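Local coordinates for esterase A (Caulobacter crescentus, PDB 5GKV), which belongs to the penicillin-binding protein and beta-lactamase family and probably hydrolyses ester substrates through an active-site serine, at residues D15-C20 against D56-F61; L75-S80 against A219-P224; A106-E111 against R183-R188; G131-P136 against P159-G164; P313-W318 against N325-Y330. All blocks are in the same frame, centred on the assembly; numbering follows the deposited sequence.

Contact 1: residues D15-C20 against D56-F61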
# COMPACT_ATOMS: atom_id res chain seq x y z
N ASP A 15 10.65 -21.81 -14.39
CA ASP A 15 11.32 -20.94 -15.35
C ASP A 15 11.29 -19.52 -14.81
O ASP A 15 10.21 -18.93 -14.68
CB ASP A 15 10.64 -21.03 -16.72
CG ASP A 15 10.78 -22.40 -17.35
OD1 ASP A 15 11.85 -23.03 -17.19
OD2 ASP A 15 9.82 -22.83 -18.02
N ILE A 16 12.45 -18.99 -14.46
CA ILE A 16 12.60 -17.61 -14.03
C ILE A 16 13.07 -16.81 -15.23
O ILE A 16 14.02 -17.22 -15.91
CB ILE A 16 13.62 -17.48 -12.88
CG1 ILE A 16 13.19 -18.29 -11.64
CG2 ILE A 16 13.91 -16.02 -12.55
CD1 ILE A 16 11.73 -18.31 -11.40
N THR A 17 12.41 -15.69 -15.52
CA THR A 17 12.78 -14.86 -16.66
C THR A 17 12.82 -13.40 -16.24
O THR A 17 12.31 -13.01 -15.19
CB THR A 17 11.80 -15.05 -17.86
OG1 THR A 17 10.50 -14.57 -17.51
CG2 THR A 17 11.71 -16.53 -18.28
N GLY A 18 13.46 -12.58 -17.09
CA GLY A 18 13.55 -11.16 -16.82
C GLY A 18 14.97 -10.64 -16.92
O GLY A 18 15.80 -11.20 -17.64
N VAL A 19 15.29 -9.59 -16.18
CA VAL A 19 16.62 -8.99 -16.23
C VAL A 19 17.21 -9.04 -14.83
O VAL A 19 16.53 -8.73 -13.84
CB VAL A 19 16.58 -7.56 -16.83
CG1 VAL A 19 15.92 -6.58 -15.92
CG2 VAL A 19 17.98 -7.09 -17.23
N CYS A 20 18.45 -9.49 -14.74
CA CYS A 20 19.13 -9.52 -13.45
C CYS A 20 20.63 -9.53 -13.73
O CYS A 20 21.19 -10.58 -14.04
CB CYS A 20 18.73 -10.74 -12.63
SG CYS A 20 19.29 -10.66 -10.88
N ASP A 56 14.46 -7.16 -12.58
CA ASP A 56 13.03 -7.35 -12.83
C ASP A 56 12.85 -8.82 -13.21
O ASP A 56 13.06 -9.19 -14.36
CB ASP A 56 12.55 -6.40 -13.93
CG ASP A 56 11.11 -6.64 -14.33
OD1 ASP A 56 10.35 -7.22 -13.54
OD2 ASP A 56 10.74 -6.23 -15.47
N LEU A 57 12.51 -9.64 -12.22
CA LEU A 57 12.42 -11.09 -12.41
C LEU A 57 10.98 -11.56 -12.28
O LEU A 57 10.24 -11.09 -11.41
CB LEU A 57 13.27 -11.83 -11.39
CG LEU A 57 14.78 -11.65 -11.52
CD1 LEU A 57 15.43 -12.33 -10.34
CD2 LEU A 57 15.27 -12.25 -12.84
N MET A 58 10.61 -12.52 -13.13
CA MET A 58 9.27 -13.10 -13.20
C MET A 58 9.37 -14.61 -13.04
O MET A 58 10.31 -15.23 -13.54
CB MET A 58 8.61 -12.79 -14.55
CG MET A 58 8.23 -11.31 -14.73
SD MET A 58 7.94 -10.94 -16.47
CE MET A 58 9.65 -10.98 -17.08
N GLY A 59 8.39 -15.22 -12.36
CA GLY A 59 8.36 -16.67 -12.28
C GLY A 59 6.96 -17.19 -12.10
O GLY A 59 6.06 -16.46 -11.64
N GLY A 60 6.76 -18.45 -12.51
CA GLY A 60 5.49 -19.11 -12.22
C GLY A 60 4.32 -18.61 -13.06
O GLY A 60 4.47 -18.24 -14.23
N PHE A 61 3.13 -18.60 -12.44
CA PHE A 61 1.87 -18.57 -13.19
C PHE A 61 0.92 -17.50 -12.71
O PHE A 61 0.84 -17.20 -11.51
CB PHE A 61 1.19 -19.95 -13.12
CG PHE A 61 2.11 -21.05 -13.56
CD1 PHE A 61 2.91 -21.72 -12.63
CD2 PHE A 61 2.24 -21.34 -14.90
CE1 PHE A 61 3.80 -22.71 -13.05
CE2 PHE A 61 3.13 -22.35 -15.33
CZ PHE A 61 3.91 -23.02 -14.39
O HOH W 1 9.15 -16.72 -16.15
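T17 and V19 pair with M58 and D56 as neighbouring antiparallel strands, and the pairing adds the N-terminal strand 16-17 to the edge of the large sheet beside strand 52-60. Both are hydrogen-bonded pairs, so four backbone bonds stitch the two together. T17 N gives to M58 O at 2.9 Å and T17 O receives M58 N at 2.7 Å; V19 and D56 exchange a second such couple. Between them the chain turns a corner at G18, whose CA comes within 3.2 Å of D56 O in a CH...O contact. T17, V19, D56 and M58 share one face of the sheet. There M58 bends at its end (chi3 -73°), which brings CE to 3.7 Å from T17 OG1, and that hydroxyl also meets a bound water at 2.9 Å. V19 CG1 lies against D56 CB, while the D56 carboxylate turns to R44 for a salt bridge. On the other face L57 CD2 wedges between C20 CB, at 3.8 Å, and I16 CG2, at 4.0 Å. I16 and L57 both rest on F31 of helix 25-35, and I16 CD1 lies 3.8 Å from the bare CA of G59. The grip is therefore mainly a backbone one, with an apolar seam toward the helix and a more polar, water-bearing face opposite.

Contact 2: residues L75-S80 against A219-P224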
# COMPACT_ATOMS: atom_id res chain seq x y z
N LEU A 75 -1.20 -8.06 -14.27
CA LEU A 75 -1.56 -7.21 -13.13
C LEU A 75 -1.98 -8.06 -11.94
O LEU A 75 -2.52 -9.16 -12.11
CB LEU A 75 -2.72 -6.26 -13.49
CG LEU A 75 -2.43 -5.23 -14.57
CD1 LEU A 75 -3.73 -4.53 -14.98
CD2 LEU A 75 -1.41 -4.24 -14.01
N THR A 76 -1.74 -7.54 -10.73
CA THR A 76 -2.16 -8.23 -9.51
C THR A 76 -2.76 -7.22 -8.54
O THR A 76 -2.28 -6.09 -8.43
CB THR A 76 -0.99 -8.98 -8.80
OG1 THR A 76 -0.33 -9.83 -9.75
CG2 THR A 76 -1.49 -9.86 -7.67
N ALA A 77 -3.81 -7.64 -7.84
CA ALA A 77 -4.32 -6.85 -6.72
C ALA A 77 -3.24 -6.62 -5.67
O ALA A 77 -2.57 -7.56 -5.23
CB ALA A 77 -5.53 -7.55 -6.10
N LEU A 78 -3.09 -5.37 -5.22
CA LEU A 78 -2.03 -4.99 -4.30
C LEU A 78 -2.46 -4.98 -2.84
O LEU A 78 -1.60 -4.95 -1.95
CB LEU A 78 -1.50 -3.58 -4.65
CG LEU A 78 -0.97 -3.39 -6.07
CD1 LEU A 78 -0.55 -1.90 -6.29
CD2 LEU A 78 0.20 -4.36 -6.38
N PHE A 79 -3.77 -5.02 -2.58
CA PHE A 79 -4.35 -4.86 -1.24
C PHE A 79 -3.68 -3.66 -0.58
O PHE A 79 -3.55 -2.62 -1.24
CB PHE A 79 -4.25 -6.19 -0.49
CG PHE A 79 -5.07 -7.26 -1.15
CD1 PHE A 79 -6.45 -7.27 -1.01
CD2 PHE A 79 -4.47 -8.21 -1.97
CE1 PHE A 79 -7.22 -8.23 -1.65
CE2 PHE A 79 -5.23 -9.17 -2.61
CZ PHE A 79 -6.60 -9.18 -2.45
N SER A 80 -3.23 -3.76 0.67
CA SER A 80 -2.81 -2.56 1.40
C SER A 80 -1.49 -1.99 0.91
O SER A 80 -1.12 -0.90 1.34
CB SER A 80 -2.75 -2.85 2.90
OG SER A 80 -2.17 -4.11 3.19
N ALA A 219 -4.12 -11.31 -12.52
CA ALA A 219 -3.81 -12.65 -12.05
C ALA A 219 -4.91 -13.17 -11.13
O ALA A 219 -5.51 -12.42 -10.38
CB ALA A 219 -2.48 -12.63 -11.29
N ASP A 220 -5.16 -14.48 -11.21
CA ASP A 220 -5.89 -15.16 -10.14
C ASP A 220 -5.15 -15.03 -8.82
O ASP A 220 -3.92 -15.04 -8.77
CB ASP A 220 -6.01 -16.67 -10.41
CG ASP A 220 -6.88 -17.01 -11.59
OD1 ASP A 220 -7.65 -16.15 -12.06
OD2 ASP A 220 -6.79 -18.17 -12.03
N LEU A 221 -5.90 -15.01 -7.74
CA LEU A 221 -5.34 -15.08 -6.40
C LEU A 221 -5.56 -16.47 -5.82
O LEU A 221 -6.55 -17.14 -6.11
CB LEU A 221 -5.97 -14.02 -5.50
CG LEU A 221 -5.74 -12.58 -5.96
CD1 LEU A 221 -6.56 -11.64 -5.10
CD2 LEU A 221 -4.26 -12.26 -5.84
N MET A 222 -4.60 -16.90 -5.01
CA MET A 222 -4.76 -18.08 -4.18
C MET A 222 -4.82 -17.60 -2.74
O MET A 222 -3.87 -16.99 -2.24
CB MET A 222 -3.62 -19.06 -4.38
CG MET A 222 -3.84 -20.38 -3.68
SD MET A 222 -2.45 -21.48 -3.95
CE MET A 222 -1.54 -20.56 -5.18
N ARG A 223 -5.95 -17.87 -2.08
CA ARG A 223 -6.19 -17.36 -0.74
C ARG A 223 -5.32 -18.12 0.27
O ARG A 223 -4.79 -19.19 -0.03
CB ARG A 223 -7.68 -17.47 -0.40
CG ARG A 223 -8.21 -18.88 -0.08
CD ARG A 223 -8.02 -19.90 -1.23
NE ARG A 223 -8.44 -19.35 -2.51
CZ ARG A 223 -8.10 -19.83 -3.70
NH1 ARG A 223 -7.30 -20.90 -3.81
NH2 ARG A 223 -8.55 -19.22 -4.79
N PRO A 224 -5.10 -17.54 1.45
CA PRO A 224 -4.12 -18.12 2.38
C PRO A 224 -4.52 -19.52 2.84
O PRO A 224 -5.71 -19.86 2.90
CB PRO A 224 -4.11 -17.13 3.55
CG PRO A 224 -4.60 -15.85 2.98
CD PRO A 224 -5.61 -16.24 1.93
O HOH W 2 -5.21 -10.06 -8.61
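L75 makes the direct polar link to the loop 219-224: its carbonyl O receives A219 N at 2.7 Å, with the donor nearly along the C=O axis. A219 CB comes up beside the same oxygen. T76 follows with its two branches parted. OG1 looks to A219 CB at 3.9 Å, while CG2, anti to the backbone N, comes 4.1 Å from L221 CD2. A77 reaches the loop in two ways. Its N gives a 2.9 Å bond to a water, and that water donates to A219 O at 3.0 Å; its CB faces L221 CD1 at 4.3 Å, a looser touch. Past L78 the phenyl ring of F79 reaches toward L221 tip to tip, so that CZ meets CD1 at 3.6 Å with the methyl near the ring plane. W343 stacks edge-to-face on that ring. S80 ends the segment and opens the sequence S-T-T-K, which matches the motif that carries the nucleophilic serine in this family. The chemistry divides along the contact: one direct and one water-mediated bond tether the loop at A219, and beyond them a single leucine, L221, supplies the apolar packing up to the aromatic ring next to the probable nucleophile.

Contact 3: residues A106-E111 against R183-R188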
# COMPACT_ATOMS: atom_id res chain seq x y z
N ALA A 106 -11.66 18.32 9.41
CA ALA A 106 -12.93 19.02 9.32
C ALA A 106 -12.83 20.29 8.50
O ALA A 106 -13.85 20.75 7.96
CB ALA A 106 -13.46 19.31 10.73
N ASP A 107 -11.63 20.88 8.40
CA ASP A 107 -11.48 22.10 7.61
C ASP A 107 -11.81 21.87 6.14
O ASP A 107 -12.38 22.76 5.49
CB ASP A 107 -10.08 22.67 7.76
CG ASP A 107 -10.02 24.14 7.39
OD1 ASP A 107 -9.12 24.51 6.61
OD2 ASP A 107 -10.90 24.90 7.84
N VAL A 108 -11.48 20.70 5.59
CA VAL A 108 -11.80 20.42 4.19
C VAL A 108 -13.00 19.49 4.05
O VAL A 108 -13.52 19.33 2.93
CB VAL A 108 -10.59 19.84 3.43
CG1 VAL A 108 -9.37 20.73 3.62
CG2 VAL A 108 -10.30 18.43 3.91
N TRP A 109 -13.47 18.90 5.15
CA TRP A 109 -14.55 17.90 5.13
C TRP A 109 -15.42 18.21 6.34
O TRP A 109 -15.33 17.54 7.38
CB TRP A 109 -13.96 16.49 5.16
CG TRP A 109 -14.90 15.32 5.22
CD1 TRP A 109 -16.26 15.33 5.19
CD2 TRP A 109 -14.51 13.95 5.32
NE1 TRP A 109 -16.75 14.05 5.26
CE2 TRP A 109 -15.69 13.18 5.35
CE3 TRP A 109 -13.28 13.30 5.38
CZ2 TRP A 109 -15.67 11.78 5.43
CZ3 TRP A 109 -13.26 11.89 5.47
CH2 TRP A 109 -14.44 11.16 5.50
N PRO A 110 -16.25 19.25 6.26
CA PRO A 110 -16.93 19.77 7.46
C PRO A 110 -17.74 18.72 8.20
O PRO A 110 -17.80 18.76 9.43
CB PRO A 110 -17.82 20.89 6.91
CG PRO A 110 -17.12 21.33 5.66
CD PRO A 110 -16.55 20.08 5.06
N GLU A 111 -18.34 17.78 7.47
CA GLU A 111 -19.13 16.73 8.09
C GLU A 111 -18.30 15.84 9.02
O GLU A 111 -18.87 15.21 9.92
CB GLU A 111 -19.81 15.89 7.02
CG GLU A 111 -20.79 16.69 6.15
CD GLU A 111 -20.15 17.33 4.91
OE1 GLU A 111 -18.93 17.60 4.90
OE2 GLU A 111 -20.90 17.56 3.94
N ARG A 183 -10.18 14.04 -2.60
CA ARG A 183 -11.23 14.46 -3.53
C ARG A 183 -11.71 15.88 -3.24
O ARG A 183 -11.85 16.70 -4.15
CB ARG A 183 -12.40 13.46 -3.46
CG ARG A 183 -13.41 13.54 -4.60
CD ARG A 183 -14.62 12.61 -4.36
NE ARG A 183 -15.41 13.02 -3.20
CZ ARG A 183 -16.05 14.19 -3.09
NH1 ARG A 183 -16.00 15.08 -4.08
NH2 ARG A 183 -16.74 14.48 -1.99
N ARG A 184 -11.94 16.19 -1.96
CA ARG A 184 -12.43 17.52 -1.61
C ARG A 184 -11.39 18.60 -1.88
O ARG A 184 -11.76 19.75 -2.18
CB ARG A 184 -12.85 17.55 -0.15
CG ARG A 184 -13.91 16.52 0.13
CD ARG A 184 -14.99 17.04 0.99
NE ARG A 184 -15.97 16.00 1.26
CZ ARG A 184 -17.10 16.21 1.92
NH1 ARG A 184 -17.37 17.43 2.36
NH2 ARG A 184 -17.94 15.20 2.15
N VAL A 185 -10.11 18.28 -1.79
CA VAL A 185 -9.08 19.30 -2.02
C VAL A 185 -8.70 19.38 -3.49
O VAL A 185 -8.73 20.46 -4.10
CB VAL A 185 -7.84 19.02 -1.14
CG1 VAL A 185 -6.68 19.92 -1.56
CG2 VAL A 185 -8.18 19.26 0.32
N ASP A 186 -8.36 18.25 -4.10
CA ASP A 186 -7.92 18.24 -5.49
C ASP A 186 -9.10 18.41 -6.44
O ASP A 186 -8.98 19.09 -7.47
CB ASP A 186 -7.17 16.94 -5.79
CG ASP A 186 -6.84 16.79 -7.27
OD1 ASP A 186 -7.75 16.48 -8.07
OD2 ASP A 186 -5.65 16.97 -7.63
N GLY A 187 -10.24 17.80 -6.13
CA GLY A 187 -11.35 17.83 -7.07
C GLY A 187 -11.61 16.50 -7.75
O GLY A 187 -12.76 16.12 -7.97
N ARG A 188 -10.54 15.79 -8.09
CA ARG A 188 -10.62 14.49 -8.75
C ARG A 188 -10.50 13.37 -7.71
O ARG A 188 -10.01 13.57 -6.60
CB ARG A 188 -9.50 14.34 -9.78
CG ARG A 188 -9.44 15.41 -10.88
CD ARG A 188 -8.09 15.40 -11.60
NE ARG A 188 -6.99 15.78 -10.72
CZ ARG A 188 -5.71 15.72 -11.06
NH1 ARG A 188 -5.37 15.30 -12.27
NH2 ARG A 188 -4.77 16.09 -10.20
O HOH W 3 -16.31 20.33 1.39
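The guanidinium of R184 faces the pyrrole part of the W109 indole, W109 CD1 standing 3.4 Å from the guanidinium plane, over its centre. The two planes are 33° apart, so this is a tilted overlay rather than a flat one. E111 takes the edges: its OE1 lies at the edge of the W109 ring, near the ring plane, and its OE2 at the edge of the R184 guanidinium, in that plane. The carboxylate is turned almost perpendicular to the guanidinium, 88° between planes, and E111 OE1 accepts R184 NH1 at 3.0 Å in a salt bridge, met on its syn side but from somewhat out of plane, with the bond bent to 138°. R184 NE takes a second acid, E180, one turn back in the same helix, so the positive group is shared between two carboxylates. Further up the arginine, a bend at chi2 places CD against V108 O at 3.3 Å, and a water links that carbonyl, weakly, to NH1. Beside this polar arm V108 CG1 packs on V185 CG2 at 3.8 Å, and V185 continues onto L93 of helix 82-95. W109 itself is buried, with C151 and A155 of helix 147-156 and L177 of helix 173-186 around it. The end of helix 173-186 is thus joined to the 106-111 turn by an arginine that lies on a tryptophan and is bonded to E111, in the helical part of the beta-lactamase fold.

Contact 4: residues G131-P136 against P159-G164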
# COMPACT_ATOMS: atom_id res chain seq x y z
N GLY A 131 -8.96 6.56 15.35
CA GLY A 131 -9.91 5.71 16.03
C GLY A 131 -11.02 5.15 15.18
O GLY A 131 -12.03 4.70 15.73
N LEU A 132 -10.87 5.13 13.86
CA LEU A 132 -11.91 4.67 12.95
C LEU A 132 -11.50 3.38 12.24
O LEU A 132 -11.80 3.18 11.06
CB LEU A 132 -12.25 5.77 11.94
CG LEU A 132 -12.49 7.16 12.55
CD1 LEU A 132 -12.76 8.21 11.45
CD2 LEU A 132 -13.65 7.15 13.57
N SER A 133 -10.84 2.48 12.98
CA SER A 133 -10.20 1.30 12.39
C SER A 133 -11.18 0.42 11.63
O SER A 133 -10.82 -0.20 10.62
CB SER A 133 -9.49 0.50 13.49
OG SER A 133 -8.61 1.35 14.22
N GLY A 134 -12.42 0.36 12.09
CA GLY A 134 -13.51 -0.31 11.40
C GLY A 134 -14.80 0.16 12.02
O GLY A 134 -14.81 0.91 12.99
N PHE A 135 -15.91 -0.26 11.41
CA PHE A 135 -17.22 0.03 11.98
C PHE A 135 -17.54 -1.01 13.06
O PHE A 135 -17.61 -2.20 12.76
CB PHE A 135 -18.28 0.01 10.89
CG PHE A 135 -18.05 1.03 9.78
CD1 PHE A 135 -17.98 2.39 10.05
CD2 PHE A 135 -17.92 0.61 8.46
CE1 PHE A 135 -17.78 3.32 9.02
CE2 PHE A 135 -17.72 1.53 7.42
CZ PHE A 135 -17.65 2.88 7.70
N PRO A 136 -17.74 -0.60 14.32
CA PRO A 136 -18.08 -1.59 15.36
C PRO A 136 -19.53 -2.04 15.32
O PRO A 136 -19.84 -3.13 15.82
CB PRO A 136 -17.79 -0.84 16.67
CG PRO A 136 -18.12 0.58 16.33
CD PRO A 136 -17.67 0.77 14.87
N PRO A 159 -14.73 7.94 17.69
CA PRO A 159 -13.47 7.19 17.68
C PRO A 159 -13.45 6.08 18.72
O PRO A 159 -13.97 6.22 19.83
CB PRO A 159 -12.41 8.25 18.02
CG PRO A 159 -13.07 9.57 17.73
CD PRO A 159 -14.53 9.39 17.91
N LEU A 160 -12.79 4.99 18.36
CA LEU A 160 -12.67 3.81 19.22
C LEU A 160 -11.54 3.92 20.24
O LEU A 160 -11.43 3.04 21.10
CB LEU A 160 -12.46 2.56 18.36
CG LEU A 160 -13.62 2.15 17.45
CD1 LEU A 160 -13.10 1.29 16.30
CD2 LEU A 160 -14.66 1.38 18.26
N PHE A 161 -10.68 4.92 20.13
CA PHE A 161 -9.54 5.09 21.03
C PHE A 161 -8.99 6.51 20.86
O PHE A 161 -9.33 7.20 19.88
CB PHE A 161 -8.44 4.03 20.77
CG PHE A 161 -8.02 3.90 19.32
CD1 PHE A 161 -7.02 4.71 18.80
CD2 PHE A 161 -8.60 2.94 18.50
CE1 PHE A 161 -6.61 4.59 17.45
CE2 PHE A 161 -8.20 2.79 17.15
CZ PHE A 161 -7.21 3.61 16.64
N PRO A 162 -8.18 6.99 21.81
CA PRO A 162 -7.79 8.40 21.80
C PRO A 162 -6.69 8.68 20.80
O PRO A 162 -5.87 7.81 20.48
CB PRO A 162 -7.29 8.64 23.23
CG PRO A 162 -7.75 7.50 24.03
CD PRO A 162 -7.84 6.34 23.09
N ILE A 163 -6.69 9.92 20.30
CA ILE A 163 -5.56 10.44 19.54
C ILE A 163 -4.30 10.36 20.40
O ILE A 163 -4.33 10.63 21.61
CB ILE A 163 -5.81 11.89 19.11
CG1 ILE A 163 -6.99 12.00 18.12
CG2 ILE A 163 -4.54 12.48 18.51
CD1 ILE A 163 -6.64 11.57 16.69
N GLY A 164 -3.18 9.98 19.77
CA GLY A 164 -1.89 9.99 20.44
C GLY A 164 -1.75 8.97 21.55
O GLY A 164 -0.97 9.18 22.48
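G131 and F161 form the tight heart of this contact, where two loops on either side of helix 147-156 come together in the helical region of the serine beta-lactamase fold. The glycine CA sits over one face of the phenyl ring, 3.6 Å from its centroid and 17° off the normal, a CH-pi contact that brings backbone directly against an aromatic surface. F161 gets its ring there with CG between the backbone N and the carbonyl carbon (chi1 51°), the crowded position. At the ring edge, near its plane, S133 OG lies 3.3 Å from CE2; that hydroxyl has its hydrogen-bond partner in G168 O, so its approach to the ring edge is a plain van der Waals contact. The same glycine also anchors the second loop: L160 N donates to G131 O at 2.8 Å, in the carbonyl plane and on a lone pair. G131 O is covered further by P159 CA and by L160, whose CB is 3.4 Å from that oxygen. L132 points away, yet its CD2 comes back to P159 CA. The packing thins toward the exposed P136, whose ring crosses L160 obliquely and touches through CG and CD2 at 4.0 Å. Helix 235-241 backs the compact side, A236 touching both S133 and F161. Out at the leucine tip, L160 CD1, the other methyl, ends 3.7 Å from G134 O.

Contact 5: residues P313-W318 against N325-Y330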
# COMPACT_ATOMS: atom_id res chain seq x y z
N PRO A 313 -0.41 -6.85 14.82
CA PRO A 313 0.33 -7.36 16.00
C PRO A 313 1.84 -7.13 15.90
O PRO A 313 2.64 -8.07 15.88
CB PRO A 313 -0.04 -8.85 16.00
CG PRO A 313 -0.28 -9.18 14.56
CD PRO A 313 -0.90 -7.93 13.95
N TYR A 314 2.23 -5.85 15.86
CA TYR A 314 3.61 -5.44 15.66
C TYR A 314 3.84 -4.09 16.31
O TYR A 314 2.91 -3.28 16.45
CB TYR A 314 3.98 -5.29 14.17
CG TYR A 314 3.80 -6.53 13.31
CD1 TYR A 314 4.87 -7.37 13.01
CD2 TYR A 314 2.57 -6.82 12.75
CE1 TYR A 314 4.70 -8.49 12.21
CE2 TYR A 314 2.38 -7.92 11.95
CZ TYR A 314 3.45 -8.76 11.68
OH TYR A 314 3.25 -9.86 10.87
N GLU A 315 5.09 -3.83 16.67
CA GLU A 315 5.55 -2.47 16.89
C GLU A 315 5.75 -1.80 15.53
O GLU A 315 6.51 -2.31 14.70
CB GLU A 315 6.85 -2.45 17.70
CG GLU A 315 7.08 -1.11 18.38
CD GLU A 315 8.54 -0.81 18.72
OE1 GLU A 315 9.32 -1.74 19.04
OE2 GLU A 315 8.92 0.38 18.65
N ILE A 316 5.05 -0.69 15.30
CA ILE A 316 5.09 0.02 14.02
C ILE A 316 5.46 1.47 14.26
O ILE A 316 4.97 2.11 15.20
CB ILE A 316 3.75 -0.09 13.25
CG1 ILE A 316 3.42 -1.56 12.98
CG2 ILE A 316 3.78 0.74 11.94
CD1 ILE A 316 2.03 -1.79 12.37
N SER A 317 6.33 1.99 13.40
CA SER A 317 6.62 3.41 13.30
C SER A 317 5.88 3.92 12.06
O SER A 317 6.17 3.49 10.94
CB SER A 317 8.13 3.65 13.18
OG SER A 317 8.45 5.01 12.89
N TRP A 318 4.90 4.79 12.27
CA TRP A 318 4.07 5.32 11.19
C TRP A 318 4.53 6.72 10.79
O TRP A 318 4.70 7.59 11.66
CB TRP A 318 2.60 5.40 11.61
CG TRP A 318 1.87 4.10 11.68
CD1 TRP A 318 1.39 3.48 12.80
CD2 TRP A 318 1.49 3.28 10.56
NE1 TRP A 318 0.75 2.32 12.45
CE2 TRP A 318 0.80 2.17 11.09
CE3 TRP A 318 1.68 3.37 9.17
CZ2 TRP A 318 0.30 1.15 10.27
CZ3 TRP A 318 1.18 2.36 8.36
CH2 TRP A 318 0.49 1.26 8.92
N ASN A 325 10.49 1.76 8.29
CA ASN A 325 11.08 0.42 8.25
C ASN A 325 11.41 -0.08 9.66
O ASN A 325 11.04 -1.21 10.02
CB ASN A 325 12.32 0.43 7.35
CG ASN A 325 12.79 -0.98 6.97
OD1 ASN A 325 12.01 -1.94 6.98
ND2 ASN A 325 14.07 -1.09 6.65
N GLU A 326 12.08 0.73 10.47
CA GLU A 326 12.31 0.37 11.86
C GLU A 326 10.97 0.26 12.56
O GLU A 326 10.05 1.02 12.25
CB GLU A 326 13.20 1.40 12.56
CG GLU A 326 12.74 2.84 12.36
CD GLU A 326 13.52 3.82 13.23
OE1 GLU A 326 13.14 5.01 13.24
OE2 GLU A 326 14.49 3.41 13.90
N PRO A 327 10.85 -0.67 13.54
CA PRO A 327 11.92 -1.51 14.09
C PRO A 327 11.97 -2.93 13.51
O PRO A 327 12.70 -3.77 14.03
CB PRO A 327 11.54 -1.59 15.57
CG PRO A 327 10.05 -1.69 15.52
CD PRO A 327 9.61 -0.81 14.32
N ASN A 328 11.20 -3.22 12.45
CA ASN A 328 11.13 -4.60 11.99
C ASN A 328 12.04 -4.89 10.81
O ASN A 328 12.42 -6.06 10.62
CB ASN A 328 9.67 -4.94 11.64
CG ASN A 328 8.72 -4.67 12.79
OD1 ASN A 328 8.77 -5.35 13.81
ND2 ASN A 328 7.84 -3.67 12.63
N PHE A 329 12.41 -3.87 10.04
CA PHE A 329 13.39 -3.99 8.95
C PHE A 329 12.95 -5.00 7.89
O PHE A 329 13.76 -5.70 7.28
CB PHE A 329 14.77 -4.33 9.51
CG PHE A 329 15.33 -3.24 10.36
CD1 PHE A 329 16.00 -2.17 9.78
CD2 PHE A 329 15.13 -3.24 11.74
CE1 PHE A 329 16.49 -1.12 10.57
CE2 PHE A 329 15.61 -2.20 12.53
CZ PHE A 329 16.29 -1.14 11.95
N TYR A 330 11.64 -5.04 7.62
CA TYR A 330 11.16 -5.87 6.54
C TYR A 330 11.46 -5.29 5.16
O TYR A 330 11.28 -6.00 4.17
CB TYR A 330 9.65 -6.10 6.69
CG TYR A 330 9.29 -6.87 7.93
CD1 TYR A 330 10.05 -7.96 8.36
CD2 TYR A 330 8.16 -6.52 8.67
CE1 TYR A 330 9.70 -8.68 9.50
CE2 TYR A 330 7.81 -7.23 9.80
CZ TYR A 330 8.57 -8.30 10.21
OH TYR A 330 8.18 -8.98 11.33
O HOH W 4 7.22 -5.61 16.03
O HOH W 5 7.48 0.25 11.47
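In N328, chi1 of -55° puts CG anti to the carbonyl carbon, on the side of strand 315-318; from there ND2 donates to E315 O at 2.8 Å, with an angle of 153° at the hydrogen. The other amide atom, OD1, accepts from a water that in turn takes E315 N, so one asparagine side chain serves both backbone polar atoms of E315. For E315 itself CG is anti to the backbone N (chi1 -159°), and the chain beyond CG is extended and passes P327 at a slant, P327 CG meeting CD and OE1, each at 3.6 Å. The carboxylate is held by R306, OE2 receiving its NE in a salt bridge. A cis peptide precedes P327, and P327 CD lies 3.5 Å from E315 O, beside the amide bond. Farther along, S317 CB touches E326 O at 3.4 Å and a second water joins S317 N to that oxygen. At the opposite end the two tyrosines cross at about a right angle, edge against edge: Y330 OH lies near the plane of the Y314 ring, 3.6 Å from CE1, while N328 CB covers one face of the Y330 ring. The chain thus turns back after 315-318 through strand 323-324, an outermost strand of the main antiparallel sheet, and the loop 325-330 lies against strand 315-318 through one direct side-chain bond and two waters.

Overall arrangement
From the N terminus, contact 1 closes first, around a loop that holds helix 25-35 and strand 42-49, and sets strand 16-17 as the outermost strand beside 52-60. Contact 2 then opens at 75-80 and closes only at 219-224, a span that holds about half of the chain's helical residues. Within it contact 3 runs from 106-111 to 183-188, and inside that again contact 4 joins the loops around helix 147-156. Contact 5 comes last, a short loop that holds strand 323-324, ahead of strands 338-341, 347-351 and 356-362. None cross. Contacts 1 and 3 lie on opposite sides of the chain's centre; the centre of contact 2 is about 13 Å from the centre of the chain.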